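Local coordinates for protein sensory rhodopsin transducer (Thermotoga maritima, PDB 1NC7) that is of unknown function but belongs to the sensory rhodopsin transducer family, binds magnesium ions, and may take part in light signalling, at residues A60-T65 with H76-S81. Sequence-based numbering, arbitrary orientation.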
loop_
_atom_site.group_PDB
_atom_site.type_symbol
_atom_site.label_atom_id
_atom_site.label_comp_id
_atom_site.label_asym_id
_atom_site.label_seq_id
_atom_site.Cartn_x
_atom_site.Cartn_y
_atom_site.Cartn_z
ATOM N N ALA D 60 -13.024 12.598 -17.627
ATOM C CA ALA D 60 -11.796 13.097 -17.039
ATOM C C ALA D 60 -10.683 13.117 -18.076
ATOM O O ALA D 60 -10.446 12.127 -18.768
ATOM C CB ALA D 60 -11.388 12.226 -15.855
ATOM N N LYS D 61 -10.028 14.266 -18.195
ATOM C CA LYS D 61 -8.907 14.430 -19.110
ATOM C C LYS D 61 -7.701 14.462 -18.182
ATOM O O LYS D 61 -7.561 15.366 -17.353
ATOM C CB LYS D 61 -9.036 15.741 -19.884
ATOM C CG LYS D 61 -10.270 15.801 -20.772
ATOM C CD LYS D 61 -10.370 17.134 -21.492
ATOM C CE LYS D 61 -11.616 17.198 -22.363
ATOM N NZ LYS D 61 -11.738 18.513 -23.056
ATOM N N ILE D 62 -6.838 13.468 -18.322
ATOM C CA ILE D 62 -5.687 13.350 -17.449
ATOM C C ILE D 62 -4.341 13.463 -18.146
ATOM O O ILE D 62 -4.089 12.805 -19.155
ATOM C CB ILE D 62 -5.758 12.009 -16.692
ATOM C CG1 ILE D 62 -7.149 11.848 -16.071
ATOM C CG2 ILE D 62 -4.719 11.969 -15.597
ATOM C CD1 ILE D 62 -7.374 10.517 -15.401
ATOM N N ARG D 63 -3.488 14.322 -17.594
ATOM C CA ARG D 63 -2.141 14.535 -18.103
ATOM C C ARG D 63 -1.217 13.763 -17.166
ATOM O O ARG D 63 -1.174 14.036 -15.964
ATOM C CB ARG D 63 -1.797 16.027 -18.075
ATOM C CG ARG D 63 -0.371 16.347 -18.482
ATOM C CD ARG D 63 -0.139 17.849 -18.547
ATOM N NE ARG D 63 -0.431 18.505 -17.276
ATOM C CZ ARG D 63 -0.288 19.808 -17.057
ATOM N NH1 ARG D 63 0.146 20.603 -18.027
ATOM N NH2 ARG D 63 -0.581 20.319 -15.869
ATOM N N ILE D 64 -0.498 12.790 -17.715
ATOM C CA ILE D 64 0.401 11.958 -16.923
ATOM C C ILE D 64 1.855 12.307 -17.197
ATOM O O ILE D 64 2.348 12.106 -18.306
ATOM C CB ILE D 64 0.202 10.464 -17.240
ATOM C CG1 ILE D 64 -1.284 10.101 -17.149
ATOM C CG2 ILE D 64 1.016 9.620 -16.265
ATOM C CD1 ILE D 64 -1.601 8.692 -17.595
ATOM N N THR D 65 2.536 12.816 -16.178
ATOM C CA THR D 65 3.936 13.200 -16.310
ATOM C C THR D 65 4.873 12.175 -15.675
ATOM O O THR D 65 4.697 11.784 -14.519
ATOM C CB THR D 65 4.191 14.568 -15.654
ATOM O OG1 THR D 65 3.352 15.555 -16.268
ATOM C CG2 THR D 65 5.652 14.978 -15.814
ATOM N N HIS D 76 2.186 12.104 -21.149
ATOM C CA HIS D 76 1.177 11.386 -21.913
ATOM C C HIS D 76 -0.198 11.877 -21.486
ATOM O O HIS D 76 -0.336 12.537 -20.453
ATOM C CB HIS D 76 1.275 9.878 -21.667
ATOM C CG HIS D 76 2.426 9.224 -22.364
ATOM N ND1 HIS D 76 3.719 9.286 -21.893
ATOM C CD2 HIS D 76 2.476 8.511 -23.513
ATOM C CE1 HIS D 76 4.518 8.637 -22.723
ATOM N NE2 HIS D 76 3.788 8.158 -23.713
ATOM N N GLU D 77 -1.210 11.554 -22.283
ATOM C CA GLU D 77 -2.578 11.968 -21.997
ATOM C C GLU D 77 -3.547 10.808 -22.178
ATOM O O GLU D 77 -3.375 9.972 -23.064
ATOM C CB GLU D 77 -2.992 13.105 -22.938
ATOM C CG GLU D 77 -2.177 14.383 -22.810
ATOM C CD GLU D 77 -2.597 15.237 -21.628
ATOM O OE1 GLU D 77 -2.005 16.321 -21.438
ATOM O OE2 GLU D 77 -3.521 14.829 -20.893
ATOM N N VAL D 78 -4.565 10.762 -21.326
ATOM C CA VAL D 78 -5.594 9.732 -21.407
ATOM C C VAL D 78 -6.918 10.348 -20.977
ATOM O O VAL D 78 -6.947 11.409 -20.349
ATOM C CB VAL D 78 -5.300 8.517 -20.482
ATOM C CG1 VAL D 78 -3.941 7.922 -20.811
ATOM C CG2 VAL D 78 -5.376 8.934 -19.019
ATOM N N GLU D 79 -8.014 9.692 -21.335
ATOM C CA GLU D 79 -9.335 10.173 -20.957
ATOM C C GLU D 79 -10.132 9.009 -20.393
ATOM O O GLU D 79 -9.964 7.867 -20.817
ATOM C CB GLU D 79 -10.069 10.761 -22.165
ATOM C CG GLU D 79 -9.344 11.919 -22.827
ATOM C CD GLU D 79 -10.186 12.607 -23.883
ATOM O OE1 GLU D 79 -10.777 11.900 -24.727
ATOM O OE2 GLU D 79 -10.252 13.855 -23.873
ATOM N N ILE D 80 -10.993 9.302 -19.425
ATOM C CA ILE D 80 -11.822 8.272 -18.813
ATOM C C ILE D 80 -13.244 8.784 -18.671
ATOM O O ILE D 80 -13.488 9.802 -18.024
ATOM C CB ILE D 80 -11.286 7.874 -17.434
ATOM C CG1 ILE D 80 -9.825 7.448 -17.559
ATOM C CG2 ILE D 80 -12.122 6.733 -16.862
ATOM C CD1 ILE D 80 -9.197 7.045 -16.260
ATOM N N SER D 81 -14.176 8.066 -19.286
ATOM C CA SER D 81 -15.585 8.434 -19.263
ATOM C C SER D 81 -16.205 8.293 -17.877
ATOM O O SER D 81 -15.646 7.642 -16.993
ATOM C CB SER D 81 -16.352 7.574 -20.268
ATOM O OG SER D 81 -15.792 7.699 -21.565
#
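Ile62 and Val78 meet on the inner face of an antiparallel beta hairpin, built from strands 60-68 and 74-80, in this all-beta fold. Six backbone hydrogen bonds join the segments, two at each of the pairs Ala60-Ile80, Ile62-Val78 and Ile64-His76; Ile62 N reaches Val78 O at 2.9 Å. The tight side is largely apolar. With CG1 anti to the carbonyl carbon (chi1 -57°), Val78 has CG2 between its N and carbonyl carbon, and this methyl lies 3.9 Å from Ile62 CB and 4.0 Å from Ile64 CD1. Ile80 CD1 meets Ile62 CD1 at 4.0 Å. Beta-branched residues suit extended strands, and here Ile62 and Ile80 also cover Ile52, Ile80 Leu86, and Ile64 and Val78 Leu88, in the other layer of the core. Small Ala60 fits beside Asn54 and Ser107.

The opposite face is solvent-exposed and charged. Glu79 OE2 lies beside the aliphatic stem of Lys61, 3.7 Å from Lys61 CG, while Lys61 NZ stays 5.0 Å away, too far for a salt bridge. Arg63 also lies beside Glu77, but its NH2 makes a salt bridge with Glu106 OE1 on strand 101-107. Glu77 bends at chi2 (-79°), folding its carboxylate back over the neighbouring strand, where OE1 rests 3.4 Å from Arg63 CG.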